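Adenosine monophosphate-protein transferase vopS (Vibrio parahaemolyticus, PDB 3LET) transfers AMP from ATP to a threonine of the host Rho GTPases RhoA, Rac and Cdc42, blocking their effector signalling and actin assembly. Local coordinates at residues M29-A34 against S51-S56; K132-H137 against I272-F277; Q247-F252 against K265-G270. All coordinates share one frame; numbering follows the deposited sequence.

Contact 1 (M29-A34 against S51-S56)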
loop_
_atom_site.group_PDB
_atom_site.type_symbol
_atom_site.label_atom_id
_atom_site.label_comp_id
_atom_site.label_asym_id
_atom_site.label_seq_id
_atom_site.Cartn_x
_atom_site.Cartn_y
_atom_site.Cartn_z
ATOM N N MET A 29 -31.671 -10.662 -10.960
ATOM C CA MET A 29 -32.871 -10.066 -10.386
ATOM C C MET A 29 -33.319 -8.826 -11.163
ATOM O O MET A 29 -34.499 -8.676 -11.464
ATOM C CB MET A 29 -32.637 -9.704 -8.916
ATOM C CG MET A 29 -32.457 -10.916 -8.010
ATOM S SD MET A 29 -32.213 -10.502 -6.271
ATOM C CE MET A 29 -33.798 -9.781 -5.851
ATOM N N LEU A 30 -32.382 -7.947 -11.501
ATOM C CA LEU A 30 -32.719 -6.675 -12.152
ATOM C C LEU A 30 -33.137 -6.891 -13.596
ATOM O O LEU A 30 -34.046 -6.230 -14.092
ATOM C CB LEU A 30 -31.532 -5.705 -12.107
ATOM C CG LEU A 30 -31.768 -4.311 -12.719
ATOM C CD1 LEU A 30 -32.971 -3.588 -12.064
ATOM C CD2 LEU A 30 -30.514 -3.465 -12.612
ATOM N N PHE A 31 -32.479 -7.825 -14.262
ATOM C CA PHE A 31 -32.706 -8.062 -15.674
ATOM C C PHE A 31 -33.728 -9.184 -15.887
ATOM O O PHE A 31 -34.087 -9.507 -17.020
ATOM C CB PHE A 31 -31.386 -8.397 -16.359
ATOM C CG PHE A 31 -30.375 -7.276 -16.318
ATOM C CD1 PHE A 31 -30.777 -5.960 -16.081
ATOM C CD2 PHE A 31 -29.044 -7.522 -16.577
ATOM C CE1 PHE A 31 -29.848 -4.911 -16.065
ATOM C CE2 PHE A 31 -28.097 -6.485 -16.555
ATOM C CZ PHE A 31 -28.504 -5.170 -16.312
ATOM N N LYS A 32 -34.197 -9.766 -14.789
ATOM C CA LYS A 32 -35.157 -10.858 -14.859
ATOM C C LYS A 32 -34.647 -11.941 -15.795
ATOM O O LYS A 32 -35.347 -12.351 -16.725
ATOM C CB LYS A 32 -36.499 -10.327 -15.353
ATOM C CG LYS A 32 -37.012 -9.150 -14.548
ATOM C CD LYS A 32 -38.122 -8.414 -15.278
ATOM C CE LYS A 32 -38.934 -7.558 -14.322
ATOM N NZ LYS A 32 -38.078 -6.622 -13.533
ATOM N N ASP A 33 -33.417 -12.389 -15.557
ATOM C CA ASP A 33 -32.801 -13.388 -16.413
ATOM C C ASP A 33 -31.967 -14.359 -15.602
ATOM O O ASP A 33 -30.828 -14.064 -15.231
ATOM C CB ASP A 33 -31.923 -12.726 -17.470
ATOM C CG ASP A 33 -31.511 -13.691 -18.566
ATOM O OD1 ASP A 33 -31.909 -14.876 -18.486
ATOM O OD2 ASP A 33 -30.787 -13.271 -19.498
ATOM N N ALA A 34 -32.531 -15.536 -15.367
ATOM C CA ALA A 34 -31.892 -16.547 -14.537
ATOM C C ALA A 34 -30.771 -17.249 -15.294
ATOM O O ALA A 34 -30.036 -18.044 -14.719
ATOM C CB ALA A 34 -32.925 -17.554 -14.071
ATOM N N SER A 51 -33.485 2.126 -23.936
ATOM C CA SER A 51 -32.958 3.434 -23.504
ATOM C C SER A 51 -33.705 4.008 -22.301
ATOM O O SER A 51 -33.134 4.718 -21.478
ATOM C CB SER A 51 -33.056 4.444 -24.654
ATOM O OG SER A 51 -32.269 4.042 -25.760
ATOM N N LYS A 52 -34.993 3.721 -22.202
ATOM C CA LYS A 52 -35.783 4.350 -21.152
ATOM C C LYS A 52 -35.424 3.705 -19.826
ATOM O O LYS A 52 -35.326 4.358 -18.791
ATOM C CB LYS A 52 -37.273 4.193 -21.434
ATOM C CG LYS A 52 -38.171 4.564 -20.264
ATOM C CD LYS A 52 -39.626 4.579 -20.725
ATOM C CE LYS A 52 -40.596 4.926 -19.618
ATOM N NZ LYS A 52 -41.997 4.884 -20.136
ATOM N N MET A 53 -35.222 2.402 -19.884
ATOM C CA MET A 53 -34.844 1.612 -18.729
ATOM C C MET A 53 -33.499 2.088 -18.200
ATOM O O MET A 53 -33.327 2.301 -17.006
ATOM C CB MET A 53 -34.788 0.151 -19.143
ATOM C CG MET A 53 -34.799 -0.806 -18.004
ATOM S SD MET A 53 -33.096 -1.034 -17.581
ATOM C CE MET A 53 -33.218 -2.469 -16.504
ATOM N N VAL A 54 -32.551 2.292 -19.104
ATOM C CA VAL A 54 -31.236 2.801 -18.728
ATOM C C VAL A 54 -31.329 4.155 -18.029
ATOM O O VAL A 54 -30.607 4.409 -17.072
ATOM C CB VAL A 54 -30.293 2.868 -19.965
ATOM C CG1 VAL A 54 -29.044 3.665 -19.665
ATOM C CG2 VAL A 54 -29.941 1.445 -20.425
ATOM N N LYS A 55 -32.204 5.034 -18.496
ATOM C CA LYS A 55 -32.381 6.318 -17.812
ATOM C C LYS A 55 -33.085 6.179 -16.461
ATOM O O LYS A 55 -32.673 6.778 -15.470
ATOM C CB LYS A 55 -33.185 7.290 -18.673
ATOM C CG LYS A 55 -32.493 7.720 -19.942
ATOM C CD LYS A 55 -33.512 8.073 -21.013
ATOM C CE LYS A 55 -32.850 8.384 -22.350
ATOM N NZ LYS A 55 -32.136 9.689 -22.349
ATOM N N SER A 56 -34.124 5.372 -16.395
ATOM C CA SER A 56 -34.921 5.331 -15.174
ATOM C C SER A 56 -34.174 4.594 -14.073
ATOM O O SER A 56 -34.428 4.805 -12.887
ATOM C CB SER A 56 -36.271 4.669 -15.438
ATOM O OG SER A 56 -36.092 3.337 -15.896
#

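Contact 2 (K132-H137 against I272-F277)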
loop_
_atom_site.group_PDB
_atom_site.type_symbol
_atom_site.label_atom_id
_atom_site.label_comp_id
_atom_site.label_asym_id
_atom_site.label_seq_id
_atom_site.Cartn_x
_atom_site.Cartn_y
_atom_site.Cartn_z
ATOM N N LYS A 132 6.549 -5.456 -8.185
ATOM C CA LYS A 132 7.563 -6.506 -8.236
ATOM C C LYS A 132 8.948 -5.913 -8.355
ATOM O O LYS A 132 9.910 -6.520 -7.915
ATOM C CB LYS A 132 7.319 -7.457 -9.416
ATOM C CG LYS A 132 6.166 -8.410 -9.102
ATOM C CD LYS A 132 6.109 -9.541 -10.104
ATOM C CE LYS A 132 5.275 -10.685 -9.590
ATOM N NZ LYS A 132 5.243 -11.808 -10.569
ATOM N N ALA A 133 9.062 -4.751 -8.992
ATOM C CA ALA A 133 10.378 -4.126 -9.137
ATOM C C ALA A 133 10.863 -3.717 -7.741
ATOM O O ALA A 133 12.035 -3.908 -7.406
ATOM C CB ALA A 133 10.314 -2.923 -10.069
ATOM N N ALA A 134 9.963 -3.176 -6.916
ATOM C CA ALA A 134 10.369 -2.769 -5.559
ATOM C C ALA A 134 10.692 -4.019 -4.760
ATOM O O ALA A 134 11.658 -4.052 -3.999
ATOM C CB ALA A 134 9.267 -1.962 -4.865
ATOM N N GLN A 135 9.887 -5.061 -4.940
ATOM C CA GLN A 135 10.027 -6.282 -4.180
ATOM C C GLN A 135 11.391 -6.960 -4.459
ATOM O O GLN A 135 12.033 -7.466 -3.537
ATOM C CB GLN A 135 8.909 -7.257 -4.552
ATOM C CG GLN A 135 8.887 -8.509 -3.707
ATOM C CD GLN A 135 7.800 -9.495 -4.153
ATOM O OE1 GLN A 135 7.511 -9.614 -5.341
ATOM N NE2 GLN A 135 7.216 -10.211 -3.201
ATOM N N ARG A 136 11.808 -6.996 -5.716
ATOM C CA ARG A 136 13.137 -7.597 -6.021
ATOM C C ARG A 136 14.213 -6.897 -5.173
ATOM O O ARG A 136 15.107 -7.541 -4.587
ATOM C CB ARG A 136 13.491 -7.470 -7.506
ATOM C CG ARG A 136 12.598 -8.294 -8.429
ATOM C CD ARG A 136 12.751 -7.947 -9.938
ATOM N NE ARG A 136 11.540 -8.403 -10.622
ATOM C CZ ARG A 136 10.830 -7.700 -11.490
ATOM N NH1 ARG A 136 11.227 -6.502 -11.885
ATOM N NH2 ARG A 136 9.730 -8.233 -12.010
ATOM N N HIS A 137 14.145 -5.573 -5.103
ATOM C CA HIS A 137 15.164 -4.840 -4.367
ATOM C C HIS A 137 15.059 -5.099 -2.856
ATOM O O HIS A 137 16.050 -5.392 -2.180
ATOM C CB HIS A 137 15.057 -3.341 -4.587
ATOM C CG HIS A 137 16.034 -2.572 -3.752
ATOM N ND1 HIS A 137 17.371 -2.478 -4.083
ATOM C CD2 HIS A 137 15.900 -1.951 -2.556
ATOM C CE1 HIS A 137 18.006 -1.786 -3.155
ATOM N NE2 HIS A 137 17.138 -1.461 -2.211
ATOM N N ILE A 272 9.768 2.704 3.095
ATOM C CA ILE A 272 10.078 3.765 2.161
ATOM C C ILE A 272 10.100 3.184 0.758
ATOM O O ILE A 272 9.606 3.805 -0.191
ATOM C CB ILE A 272 11.422 4.457 2.491
ATOM C CG1 ILE A 272 11.307 5.206 3.830
ATOM C CG2 ILE A 272 11.797 5.454 1.398
ATOM C CD1 ILE A 272 12.694 5.567 4.438
ATOM N N GLY A 273 10.618 1.973 0.648
ATOM C CA GLY A 273 10.811 1.321 -0.645
ATOM C C GLY A 273 9.506 0.926 -1.328
ATOM O O GLY A 273 9.418 0.898 -2.552
ATOM N N TYR A 274 8.511 0.561 -0.539
ATOM C CA TYR A 274 7.206 0.188 -1.100
ATOM C C TYR A 274 6.256 1.386 -1.085
ATOM O O TYR A 274 5.162 1.303 -1.642
ATOM C CB TYR A 274 6.589 -0.934 -0.272
ATOM C CG TYR A 274 7.160 -2.315 -0.512
ATOM C CD1 TYR A 274 7.307 -2.809 -1.828
ATOM C CD2 TYR A 274 7.479 -3.152 0.558
ATOM C CE1 TYR A 274 7.774 -4.074 -2.058
ATOM C CE2 TYR A 274 7.963 -4.420 0.338
ATOM C CZ TYR A 274 8.107 -4.872 -0.982
ATOM O OH TYR A 274 8.581 -6.117 -1.238
ATOM N N HIS A 275 6.662 2.491 -0.446
ATOM C CA HIS A 275 5.787 3.667 -0.286
ATOM C C HIS A 275 4.521 3.230 0.445
ATOM O O HIS A 275 3.416 3.308 -0.098
ATOM C CB HIS A 275 5.419 4.285 -1.640
ATOM C CG HIS A 275 6.597 4.874 -2.345
ATOM N ND1 HIS A 275 6.982 6.186 -2.171
ATOM C CD2 HIS A 275 7.514 4.317 -3.171
ATOM C CE1 HIS A 275 8.067 6.421 -2.887
ATOM N NE2 HIS A 275 8.409 5.304 -3.504
ATOM N N GLY A 276 4.683 2.741 1.664
ATOM C CA GLY A 276 3.578 2.112 2.382
ATOM C C GLY A 276 2.519 3.069 2.911
ATOM O O GLY A 276 1.442 2.612 3.353
ATOM N N PHE A 277 2.827 4.372 2.915
ATOM C CA PHE A 277 1.880 5.401 3.368
ATOM C C PHE A 277 1.738 6.478 2.303
ATOM O O PHE A 277 2.607 6.628 1.458
ATOM C CB PHE A 277 2.346 6.020 4.719
ATOM C CG PHE A 277 2.452 5.008 5.820
ATOM C CD1 PHE A 277 1.318 4.623 6.537
ATOM C CD2 PHE A 277 3.644 4.374 6.070
ATOM C CE1 PHE A 277 1.397 3.644 7.527
ATOM C CE2 PHE A 277 3.741 3.383 7.062
ATOM C CZ PHE A 277 2.605 3.035 7.800
#

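Contact 3 (Q247-F252 against K265-G270)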
loop_
_atom_site.group_PDB
_atom_site.type_symbol
_atom_site.label_atom_id
_atom_site.label_comp_id
_atom_site.label_asym_id
_atom_site.label_seq_id
_atom_site.Cartn_x
_atom_site.Cartn_y
_atom_site.Cartn_z
ATOM N N GLN A 247 2.232 -6.984 3.515
ATOM C CA GLN A 247 2.632 -8.378 3.261
ATOM C C GLN A 247 4.098 -8.537 3.636
ATOM O O GLN A 247 4.542 -9.616 4.030
ATOM C CB GLN A 247 2.448 -8.722 1.760
ATOM C CG GLN A 247 3.157 -9.993 1.295
ATOM C CD GLN A 247 2.729 -11.242 2.054
ATOM O OE1 GLN A 247 1.583 -11.351 2.510
ATOM N NE2 GLN A 247 3.655 -12.197 2.188
ATOM N N HIS A 248 4.842 -7.448 3.536
ATOM C CA HIS A 248 6.280 -7.492 3.886
ATOM C C HIS A 248 6.440 -7.817 5.360
ATOM O O HIS A 248 7.250 -8.672 5.740
ATOM C CB HIS A 248 6.925 -6.151 3.577
ATOM C CG HIS A 248 8.417 -6.146 3.753
ATOM N ND1 HIS A 248 9.238 -7.034 3.098
ATOM C CD2 HIS A 248 9.223 -5.385 4.536
ATOM C CE1 HIS A 248 10.496 -6.805 3.449
ATOM N NE2 HIS A 248 10.515 -5.814 4.315
ATOM N N ILE A 249 5.658 -7.145 6.202
ATOM C CA ILE A 249 5.908 -7.253 7.629
ATOM C C ILE A 249 5.146 -8.403 8.270
ATOM O O ILE A 249 5.610 -8.986 9.244
ATOM C CB ILE A 249 5.611 -5.938 8.370
ATOM C CG1 ILE A 249 4.114 -5.551 8.281
ATOM C CG2 ILE A 249 6.511 -4.815 7.775
ATOM C CD1 ILE A 249 3.823 -4.126 8.826
ATOM N N GLU A 250 3.959 -8.688 7.759
ATOM C CA GLU A 250 3.124 -9.742 8.336
ATOM C C GLU A 250 3.399 -11.106 7.706
ATOM O O GLU A 250 3.044 -12.140 8.291
ATOM C CB GLU A 250 1.638 -9.400 8.181
ATOM C CG GLU A 250 1.225 -8.119 8.927
ATOM C CD GLU A 250 -0.216 -7.710 8.649
ATOM O OE1 GLU A 250 -0.931 -8.383 7.852
ATOM O OE2 GLU A 250 -0.644 -6.679 9.220
ATOM N N GLY A 251 4.053 -11.093 6.548
ATOM C CA GLY A 251 4.296 -12.302 5.750
ATOM C C GLY A 251 5.782 -12.544 5.537
ATOM O O GLY A 251 6.361 -13.391 6.206
ATOM N N PHE A 252 6.419 -11.756 4.675
ATOM C CA PHE A 252 7.813 -12.025 4.304
ATOM C C PHE A 252 8.773 -12.072 5.523
ATOM O O PHE A 252 9.565 -13.000 5.658
ATOM C CB PHE A 252 8.335 -10.992 3.316
ATOM C CG PHE A 252 9.748 -11.266 2.860
ATOM C CD1 PHE A 252 10.003 -12.273 1.938
ATOM C CD2 PHE A 252 10.802 -10.524 3.347
ATOM C CE1 PHE A 252 11.297 -12.538 1.509
ATOM C CE2 PHE A 252 12.117 -10.786 2.926
ATOM C CZ PHE A 252 12.354 -11.786 2.007
ATOM N N LYS A 265 16.682 -2.137 9.626
ATOM C CA LYS A 265 16.992 -1.890 8.218
ATOM C C LYS A 265 15.892 -2.398 7.301
ATOM O O LYS A 265 15.552 -1.746 6.311
ATOM C CB LYS A 265 18.318 -2.568 7.839
ATOM C CG LYS A 265 19.487 -1.887 8.500
ATOM C CD LYS A 265 20.807 -2.470 8.001
ATOM C CE LYS A 265 21.841 -2.523 9.101
ATOM N NZ LYS A 265 22.556 -1.253 9.157
ATOM N N HIS A 266 15.387 -3.585 7.600
ATOM C CA HIS A 266 14.348 -4.192 6.768
ATOM C C HIS A 266 13.042 -3.424 6.895
ATOM O O HIS A 266 12.303 -3.298 5.929
ATOM C CB HIS A 266 14.117 -5.652 7.153
ATOM C CG HIS A 266 15.214 -6.564 6.706
ATOM N ND1 HIS A 266 15.262 -7.084 5.431
ATOM C CD2 HIS A 266 16.312 -7.031 7.348
ATOM C CE1 HIS A 266 16.339 -7.845 5.309
ATOM N NE2 HIS A 266 16.992 -7.834 6.458
ATOM N N LEU A 267 12.751 -2.908 8.084
ATOM C CA LEU A 267 11.548 -2.087 8.231
ATOM C C LEU A 267 11.665 -0.760 7.498
ATOM O O LEU A 267 10.737 -0.327 6.828
ATOM C CB LEU A 267 11.239 -1.860 9.714
ATOM C CG LEU A 267 10.832 -3.171 10.428
ATOM C CD1 LEU A 267 10.676 -2.852 11.917
ATOM C CD2 LEU A 267 9.516 -3.761 9.853
ATOM N N PHE A 268 12.810 -0.115 7.638
ATOM C CA PHE A 268 13.095 1.143 6.937
ATOM C C PHE A 268 12.957 0.942 5.423
ATOM O O PHE A 268 12.310 1.730 4.727
ATOM C CB PHE A 268 14.533 1.590 7.299
ATOM C CG PHE A 268 15.013 2.799 6.530
ATOM C CD1 PHE A 268 14.956 4.077 7.100
ATOM C CD2 PHE A 268 15.540 2.649 5.247
ATOM C CE1 PHE A 268 15.375 5.165 6.421
ATOM C CE2 PHE A 268 15.980 3.749 4.553
ATOM C CZ PHE A 268 15.886 5.022 5.132
ATOM N N ALA A 269 13.578 -0.115 4.903
ATOM C CA ALA A 269 13.543 -0.394 3.466
ATOM C C ALA A 269 12.112 -0.638 3.004
ATOM O O ALA A 269 11.699 -0.191 1.930
ATOM C CB ALA A 269 14.414 -1.654 3.136
ATOM N N GLY A 270 11.373 -1.409 3.785
ATOM C CA GLY A 270 10.015 -1.773 3.412
ATOM C C GLY A 270 9.075 -0.596 3.362
ATOM O O GLY A 270 8.265 -0.458 2.429
#

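Contact 1 (M29-A34 against S51-S56)
M53 reaches across from helix 51-56 to L30 and F31 at the end of helix 23-30, a light tertiary contact between two short helices of the all-helical N-terminal region of VopS. The two backbones stay well apart, F31 CA lying 10.4 Å from M53 CA, and a long flexible thioether side chain suits such a gap.

The contact across the gap is apolar. The M53 chain first heads away from its own backbone N (chi1 -163°), bends at chi2 (-89°) and straightens again, which carries its terminal methyl to the other segment. That methyl, CE, sits at the edge of the F31 ring, near the ring plane, 4.2 Å from CE1. The sulfur stays back, with SD 5.3 Å from F31 CE1, so it is the methyl, not the sulfur, that meets the ring. The same CE lies 4.5 Å from L30 CG; the branched, apolar end of L30 suits so loose a contact. The side chains of F31 and M53 cross at about a right angle, and L61 of helix 58-75 touches both L30 and F31.

Polar interactions belong to the ends of the helices. After helix 23-30 the chain leaves helical geometry at K32, which has positive phi. The carboxylate of D50 accepts the backbone N-H of M53 and, weakly, that of K52, steadying the start of helix 51-56. In the last turn of that helix S56 N bonds to K52 O, 2.9 Å away.

Contact 2 (K132-H137 against I272-F277)
Y274 lays its phenol along the helix 113-139 at A134 and Q135, just where helix 260-274 ends in a Schellman motif and the Fic signature begins at H275. A chi1 of -77° sets the ring opposite the residue's own carbonyl carbon, and the tyrosine leans out toward the neighbouring helix. A134 CB approaches the ring obliquely, 3.7 Å from Y274 CD1. The same methyl is 3.7 Å from the carbonyl O of G273, and the small alanine, with a glycine facing it, lets the backbones approach to 6.2 Å between A134 CA and Y274 CA.

Farther out, the hydroxyl end passes Q135, its OH 3.3 Å from Q135 CA. The glutamine runs extended away from the ring, so its CB and CG, not the amide, meet the hydroxyl: Q135 CG is 3.5 Å from Y274 OH. The amide plane is turned 66° from the ring. Its NE2 is engaged by E139 on the same helix, while M244 of helix 238-255 packs against both Q135 and Y274. In the turn that follows, H275 takes positive phi as the C-prime residue, and its N donates a weak 3.2 Å hydrogen bond to I272 O.

Contact 3 (Q247-F252 against K265-G270)
H248 points its imidazole into helix 260-274 and touches it at two places. NE2 donates a weak hydrogen bond to the carbonyl O of H266, 3.5 Å long and bent to 143° at the hydrogen, the oxygen lying in the ring plane at the ring's edge. CD2 rests 3.9 Å from the CA of G270; with no side chain at this glycine, the ring can settle directly against the helix backbone. Beside it I249 CG2 is 3.8 Å from L267 CD2, one methyl meeting one methyl, and the two side chains cross at about a right angle.

These groups join helices 238-255 and 260-274 of the Fic domain, which carries the adenylyltransferase activity. The N-to-C directions of the two segments are 137° apart, nearer antiparallel than parallel, and their axes approach to 10.6 Å. Chi1 near 180° (-173°) swings the H248 ring away from its own N, toward H266. A pi-type turn at 248-252 lies in the helix that carries H248. L253 of helix 238-255 touches H248, H266 and L267.

The acceptor is shared, since H266 O also takes the N-H of G270 at 3.0 Å. A long, bent second bond therefore probably adds orientation more than strength. As the two buried imidazoles lie only 5.0 Å apart between H248 NE2 and H266 ND1, simultaneous protonation of both would probably be disfavoured.

In the fold
Contact 1 lies at one end of this elongated chain, which has helices and no strands, about 44 Å from contact 2 and 48 Å from contact 3, centre to centre, and touches neither. It closes early, between residues 29 and 56. Contacts 2 and 3 are close neighbours, 9 Å apart by centres, and share helix 260-274. Contact 3 is nested inside the long loop that contact 2 closes, and Y274 CE2 meets H248 CB at 3.8 Å. Contact 2 thus ties the long helix 113-139 of the N-terminal region to the Fic core, whose helix pair contact 3 packs. N281, inferred by similarity to bind ATP, has its side chain about 8 Å from that of Y274.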